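Local coordinates for mandelate racemase/muconate lactonizing enzyme family protein (PDB 2QDE) that belongs to the enolase superfamily, pairing an N-terminal capping domain with a barrel domain that holds a barium ion in this crystal, at residues A[105-108]-A[109-113]; A[342-346]-A[347-351]. One frame throughout, in Å; residues are numbered along the deposited sequence.

Interaction 1 (A[105-108]-A[109-113]); sequences ATVD and FALHD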
ATOM      1  N   ALA A 105     -22.023 -28.121  -8.698  1.00 14.37           N
ATOM      2  CA  ALA A 105     -21.117 -29.209  -8.348  1.00 15.61           C
ATOM      3  C   ALA A 105     -21.761 -30.559  -8.647  1.00 15.66           C
ATOM      4  O   ALA A 105     -21.123 -31.456  -9.188  1.00 14.22           O
ATOM      5  CB  ALA A 105     -20.747 -29.130  -6.876  1.00 14.22           C
ATOM      6  N   THR A 106     -23.030 -30.693  -8.288  1.00 16.21           N
ATOM      7  CA  THR A 106     -23.760 -31.929  -8.513  1.00 15.32           C
ATOM      8  C   THR A 106     -23.780 -32.309  -9.992  1.00 14.53           C
ATOM      9  O   THR A 106     -23.601 -33.478 -10.346  1.00 15.79           O
ATOM     10  CB  THR A 106     -25.188 -31.801  -7.988  1.00 14.99           C
ATOM     11  OG1 THR A 106     -25.140 -31.512  -6.586  1.00 14.14           O
ATOM     12  CG2 THR A 106     -25.959 -33.097  -8.201  1.00 16.17           C
ATOM     13  N   VAL A 107     -23.998 -31.320 -10.852  1.00 13.52           N
ATOM     14  CA  VAL A 107     -24.016 -31.549 -12.289  1.00 13.84           C
ATOM     15  C   VAL A 107     -22.627 -32.009 -12.740  1.00 15.63           C
ATOM     16  O   VAL A 107     -22.486 -32.981 -13.481  1.00 14.14           O
ATOM     17  CB  VAL A 107     -24.393 -30.251 -13.043  1.00 13.36           C
ATOM     18  CG1 VAL A 107     -24.198 -30.438 -14.547  1.00 14.92           C
ATOM     19  CG2 VAL A 107     -25.834 -29.879 -12.737  1.00 13.48           C
ATOM     20  N   ASP A 108     -21.609 -31.298 -12.267  1.00 15.27           N
ATOM     21  CA  ASP A 108     -20.213 -31.594 -12.586  1.00 15.80           C
ATOM     22  C   ASP A 108     -19.847 -33.032 -12.200  1.00 14.88           C
ATOM     23  O   ASP A 108     -19.171 -33.733 -12.957  1.00 14.93           O
ATOM     24  CB  ASP A 108     -19.309 -30.593 -11.845  1.00 15.92           C
ATOM     25  CG  ASP A 108     -17.830 -30.941 -11.935  1.00 17.49           C
ATOM     26  OD1 ASP A 108     -17.072 -30.204 -12.607  1.00 18.68           O
ATOM     27  OD2 ASP A 108     -17.421 -31.951 -11.330  1.00 18.67           O
ATOM     28  N   PHE A 109     -20.293 -33.463 -11.022  1.00 15.16           N
ATOM     29  CA  PHE A 109     -20.007 -34.815 -10.540  1.00 16.34           C
ATOM     30  C   PHE A 109     -20.561 -35.874 -11.489  1.00 17.48           C
ATOM     31  O   PHE A 109     -19.869 -36.840 -11.816  1.00 16.56           O
ATOM     32  CB  PHE A 109     -20.614 -35.060  -9.153  1.00 16.69           C
ATOM     33  CG  PHE A 109     -20.084 -34.153  -8.071  1.00 16.97           C
ATOM     34  CD1 PHE A 109     -18.862 -33.489  -8.218  1.00 17.05           C
ATOM     35  CD2 PHE A 109     -20.809 -33.975  -6.893  1.00 14.93           C
ATOM     36  CE1 PHE A 109     -18.374 -32.658  -7.204  1.00 16.10           C
ATOM     37  CE2 PHE A 109     -20.333 -33.147  -5.873  1.00 16.63           C
ATOM     38  CZ  PHE A 109     -19.113 -32.490  -6.032  1.00 16.57           C
ATOM     39  N   ALA A 110     -21.811 -35.689 -11.914  1.00 16.86           N
ATOM     40  CA  ALA A 110     -22.471 -36.635 -12.813  1.00 17.37           C
ATOM     41  C   ALA A 110     -21.868 -36.604 -14.210  1.00 16.76           C
ATOM     42  O   ALA A 110     -21.885 -37.604 -14.919  1.00 17.66           O
ATOM     43  CB  ALA A 110     -23.982 -36.350 -12.880  1.00 15.46           C
ATOM     44  N   LEU A 111     -21.339 -35.458 -14.618  1.00 18.67           N
ATOM     45  CA  LEU A 111     -20.728 -35.369 -15.940  1.00 17.58           C
ATOM     46  C   LEU A 111     -19.446 -36.204 -15.949  1.00 18.10           C
ATOM     47  O   LEU A 111     -19.210 -36.983 -16.876  1.00 17.36           O
ATOM     48  CB  LEU A 111     -20.427 -33.907 -16.301  1.00 17.56           C
ATOM     49  CG  LEU A 111     -21.627 -33.075 -16.772  1.00 18.29           C
ATOM     50  CD1 LEU A 111     -21.272 -31.594 -16.795  1.00 16.67           C
ATOM     51  CD2 LEU A 111     -22.059 -33.547 -18.162  1.00 18.65           C
ATOM     52  N   HIS A 112     -18.628 -36.053 -14.907  1.00 17.08           N
ATOM     53  CA  HIS A 112     -17.383 -36.813 -14.818  1.00 16.67           C
ATOM     54  C   HIS A 112     -17.673 -38.309 -14.734  1.00 16.54           C
ATOM     55  O   HIS A 112     -16.952 -39.120 -15.307  1.00 13.92           O
ATOM     56  CB  HIS A 112     -16.562 -36.400 -13.593  1.00 17.78           C
ATOM     57  CG  HIS A 112     -15.789 -35.132 -13.780  1.00 19.35           C
ATOM     58  ND1 HIS A 112     -16.352 -33.884 -13.619  1.00 20.06           N
ATOM     59  CD2 HIS A 112     -14.496 -34.920 -14.126  1.00 19.27           C
ATOM     60  CE1 HIS A 112     -15.439 -32.957 -13.854  1.00 19.72           C
ATOM     61  NE2 HIS A 112     -14.305 -33.559 -14.163  1.00 19.79           N
ATOM     62  N   ASP A 113     -18.719 -38.670 -13.997  1.00 16.45           N
ATOM     63  CA  ASP A 113     -19.089 -40.075 -13.861  1.00 17.66           C
ATOM     64  C   ASP A 113     -19.458 -40.631 -15.235  1.00 15.78           C
ATOM     65  O   ASP A 113     -18.967 -41.684 -15.642  1.00 18.60           O
ATOM     66  CB  ASP A 113     -20.271 -40.226 -12.906  1.00 17.87           C
ATOM     67  CG  ASP A 113     -20.704 -41.668 -12.742  1.00 18.97           C
ATOM     68  OD1 ASP A 113     -19.860 -42.503 -12.358  1.00 18.18           O
ATOM     69  OD2 ASP A 113     -21.893 -41.964 -12.994  1.00 21.65           O
TER

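Interaction 2 (A[342-346]-A[347-351]); sequences DNDIA and LNVPR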
ATOM      1  N   ASP A 342     -23.415 -51.470   5.693  1.00 32.50           N
ATOM      2  CA  ASP A 342     -24.124 -52.415   4.835  1.00 34.04           C
ATOM      3  C   ASP A 342     -25.455 -51.923   4.282  1.00 32.13           C
ATOM      4  O   ASP A 342     -26.136 -52.662   3.569  1.00 32.62           O
ATOM      5  CB  ASP A 342     -24.359 -53.724   5.599  1.00 36.49           C
ATOM      6  CG  ASP A 342     -25.264 -53.540   6.809  1.00 38.72           C
ATOM      7  OD1 ASP A 342     -25.246 -52.445   7.423  1.00 40.20           O
ATOM      8  OD2 ASP A 342     -25.984 -54.497   7.160  1.00 40.05           O
ATOM      9  N   ASN A 343     -25.831 -50.688   4.597  1.00 29.90           N
ATOM     10  CA  ASN A 343     -27.101 -50.164   4.113  1.00 28.62           C
ATOM     11  C   ASN A 343     -26.982 -48.735   3.585  1.00 26.31           C
ATOM     12  O   ASN A 343     -27.753 -47.864   3.970  1.00 23.27           O
ATOM     13  CB  ASN A 343     -28.139 -50.237   5.243  1.00 31.20           C
ATOM     14  CG  ASN A 343     -29.554 -49.925   4.766  1.00 33.51           C
ATOM     15  OD1 ASN A 343     -30.033 -48.790   4.880  1.00 35.66           O
ATOM     16  ND2 ASN A 343     -30.229 -50.936   4.219  1.00 35.27           N
ATOM     17  N   ASP A 344     -26.009 -48.509   2.700  1.00 24.81           N
ATOM     18  CA  ASP A 344     -25.780 -47.189   2.101  1.00 22.09           C
ATOM     19  C   ASP A 344     -26.373 -47.214   0.693  1.00 22.01           C
ATOM     20  O   ASP A 344     -26.481 -48.287   0.094  1.00 21.11           O
ATOM     21  CB  ASP A 344     -24.276 -46.905   2.012  1.00 21.12           C
ATOM     22  CG  ASP A 344     -23.971 -45.450   1.695  1.00 21.34           C
ATOM     23  OD1 ASP A 344     -24.141 -44.596   2.589  1.00 22.49           O
ATOM     24  OD2 ASP A 344     -23.569 -45.155   0.551  1.00 21.64           O
ATOM     25  N   ILE A 345     -26.760 -46.059   0.149  1.00 20.80           N
ATOM     26  CA  ILE A 345     -27.318 -46.067  -1.197  1.00 21.43           C
ATOM     27  C   ILE A 345     -26.244 -46.498  -2.184  1.00 22.04           C
ATOM     28  O   ILE A 345     -26.533 -46.779  -3.348  1.00 24.06           O
ATOM     29  CB  ILE A 345     -27.894 -44.697  -1.621  1.00 22.69           C
ATOM     30  CG1 ILE A 345     -26.810 -43.629  -1.603  1.00 21.47           C
ATOM     31  CG2 ILE A 345     -29.042 -44.311  -0.695  1.00 21.75           C
ATOM     32  CD1 ILE A 345     -27.243 -42.346  -2.271  1.00 23.32           C
ATOM     33  N   ALA A 346     -24.996 -46.527  -1.718  1.00 21.58           N
ATOM     34  CA  ALA A 346     -23.888 -46.992  -2.545  1.00 22.41           C
ATOM     35  C   ALA A 346     -23.735 -48.459  -2.168  1.00 22.09           C
ATOM     36  O   ALA A 346     -23.486 -48.773  -1.004  1.00 22.94           O
ATOM     37  CB  ALA A 346     -22.597 -46.240  -2.213  1.00 21.34           C
ATOM     38  N   LEU A 347     -23.906 -49.355  -3.131  1.00 23.67           N
ATOM     39  CA  LEU A 347     -23.766 -50.775  -2.841  1.00 24.07           C
ATOM     40  C   LEU A 347     -22.315 -51.079  -2.526  1.00 24.12           C
ATOM     41  O   LEU A 347     -22.016 -52.014  -1.786  1.00 24.13           O
ATOM     42  CB  LEU A 347     -24.210 -51.622  -4.035  1.00 25.41           C
ATOM     43  CG  LEU A 347     -25.702 -51.637  -4.370  1.00 23.63           C
ATOM     44  CD1 LEU A 347     -25.899 -52.297  -5.716  1.00 23.27           C
ATOM     45  CD2 LEU A 347     -26.470 -52.379  -3.285  1.00 25.39           C
ATOM     46  N   ASN A 348     -21.415 -50.272  -3.082  1.00 23.81           N
ATOM     47  CA  ASN A 348     -19.983 -50.458  -2.878  1.00 22.31           C
ATOM     48  C   ASN A 348     -19.298 -49.181  -2.374  1.00 22.88           C
ATOM     49  O   ASN A 348     -18.577 -48.511  -3.111  1.00 23.56           O
ATOM     50  CB  ASN A 348     -19.348 -50.931  -4.187  1.00 23.14           C
ATOM     51  CG  ASN A 348     -19.545 -49.942  -5.329  1.00 22.98           C
ATOM     52  OD1 ASN A 348     -20.560 -49.240  -5.404  1.00 22.47           O
ATOM     53  ND2 ASN A 348     -18.577 -49.894  -6.230  1.00 22.93           N
ATOM     54  N   VAL A 349     -19.535 -48.864  -1.106  1.00 22.24           N
ATOM     55  CA  VAL A 349     -18.966 -47.683  -0.470  1.00 23.83           C
ATOM     56  C   VAL A 349     -17.437 -47.686  -0.565  1.00 23.06           C
ATOM     57  O   VAL A 349     -16.802 -48.722  -0.373  1.00 22.74           O
ATOM     58  CB  VAL A 349     -19.356 -47.633   1.025  1.00 23.84           C
ATOM     59  CG1 VAL A 349     -18.898 -46.324   1.645  1.00 26.01           C
ATOM     60  CG2 VAL A 349     -20.865 -47.787   1.178  1.00 25.49           C
ATOM     61  N   PRO A 350     -16.830 -46.529  -0.884  1.00 22.42           N
ATOM     62  CA  PRO A 350     -15.365 -46.491  -0.973  1.00 20.96           C
ATOM     63  C   PRO A 350     -14.759 -47.013   0.328  1.00 21.17           C
ATOM     64  O   PRO A 350     -15.308 -46.795   1.414  1.00 20.38           O
ATOM     65  CB  PRO A 350     -15.078 -45.014  -1.205  1.00 20.77           C
ATOM     66  CG  PRO A 350     -16.247 -44.590  -2.041  1.00 19.71           C
ATOM     67  CD  PRO A 350     -17.417 -45.256  -1.343  1.00 20.21           C
ATOM     68  N   ARG A 351     -13.623 -47.693   0.218  1.00 20.53           N
ATOM     69  CA  ARG A 351     -12.967 -48.275   1.380  1.00 21.96           C
ATOM     70  C   ARG A 351     -12.331 -47.300   2.375  1.00 21.72           C
ATOM     71  O   ARG A 351     -11.419 -46.544   2.041  1.00 21.75           O
ATOM     72  CB  ARG A 351     -11.920 -49.294   0.920  1.00 23.67           C
ATOM     73  CG  ARG A 351     -11.176 -49.979   2.053  1.00 25.59           C
ATOM     74  CD  ARG A 351     -10.727 -51.373   1.645  1.00 28.84           C
ATOM     75  NE  ARG A 351      -9.530 -51.389   0.803  1.00 30.24           N
ATOM     76  CZ  ARG A 351      -8.285 -51.447   1.276  1.00 31.62           C
ATOM     77  NH1 ARG A 351      -8.071 -51.488   2.587  1.00 31.71           N
ATOM     78  NH2 ARG A 351      -7.252 -51.487   0.443  1.00 30.01           N
TER

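Interaction 1 (A[105-108]-A[109-113])
Phe109 N donates to Ala105 O at 2.8 Å, and Ala110 N and Leu111 N reach Thr106 O and Val107 O in the same i to i+4 pattern. Residues 105-108 run straight into 109-113 as consecutive turns of helix 101-119. The fourth carbonyl carries more. Asp108 O accepts from His112 N at 3.1 Å and also from the ring atom His112 ND1 at 2.9 Å. The two donors approach from opposite faces of the carbonyl plane. The ring bond is nearly straight (169°), and the oxygen lies in the imidazole plane. This fixes the rotation of the ring and shows that ND1 carries a proton. The His112 ring folds back beside its own backbone N (chi1 -79°), which brings ND1 down to the preceding turn. The Asp108 carboxylate crosses the ring at a slant, with OD1 3.4 Å from His112 CE1 and the two planes 34° apart. Its oxygens are held by the backbone N atoms of Leu277 and Leu278, at the start of helix 277-290 in the barrel domain. One face of the Phe109 ring lies over Ala105 O, while its CZ meets Ala105 CB at 3.8 Å. Val107 and Leu111 run side by side, with CG1 of Val107 3.9 Å from CD1 of Leu111. Both touch helix 86-96. Leu111 also reaches Leu38 of strand 31-40, where Ala110 packs as well. Helix 101-119 is one of the helices that cover the antiparallel sheet in the enolase-type N-terminal domain, and here Asp108 ties it to the barrel domain.

Interaction 2 (A[342-346]-A[347-351])
Ala346, Leu347 and Val349 carry most of this contact, which is built on an Asx turn, Asp344 to Ala346. It lies in the enolase-type barrel domain, in the loop between helix 328-332 and strand 351-353. Ala346 sits in the bend. Its CB lies 4.1 Å from CG2 of Val349, and the same methyl comes within 3.6 Å of Ala346 O. Val349 thus turns one branch back toward the turn. CG2 lies beside its own backbone N, while CG1 takes the position anti to that nitrogen (chi1 -173°). The Asp344 side chain meets the valine at about a right angle. The aspartate CG is anti to its nitrogen (chi1 -167°), which brings OD2 round to Ala346 N. That Asx bond is modelled at 3.0 Å, though the position of Ala346 N is less certain. OD2 also accepts from the backbone N of Gly303, and OD1 from His333 NE2. The buried carboxylate is therefore gripped through both oxygens. The CB of Leu347 points away from 342-346. Its side chain touches Asn370, and its backbone bonds with Glu368. Asn348 clamps the next part of the loop, bonding to Glu368 N and Gly366 O. CG2 of Val349 rests 3.6 Å from CB of Asp344.

The two contacts sit in the two parts of the enolase-type architecture. Interaction 1 belongs to the N-terminal domain and interaction 2 to the barrel domain. Their centres are 19 Å apart. Their nearest atoms are about 10 Å apart, so they do not touch. In each, a buried aspartate accepts backbone N-H groups at the first residues of a barrel helix, 277-290 for interaction 1 and 303-315 for interaction 2. The outer contacts of 109-113 and 347-351 also converge on one segment: Asp113 bonds to Leu365, and Asn348 to Gly366. The barium ion is bound by Asp195, Asn197, Glu221 and Asp246, none of which belongs to either contact.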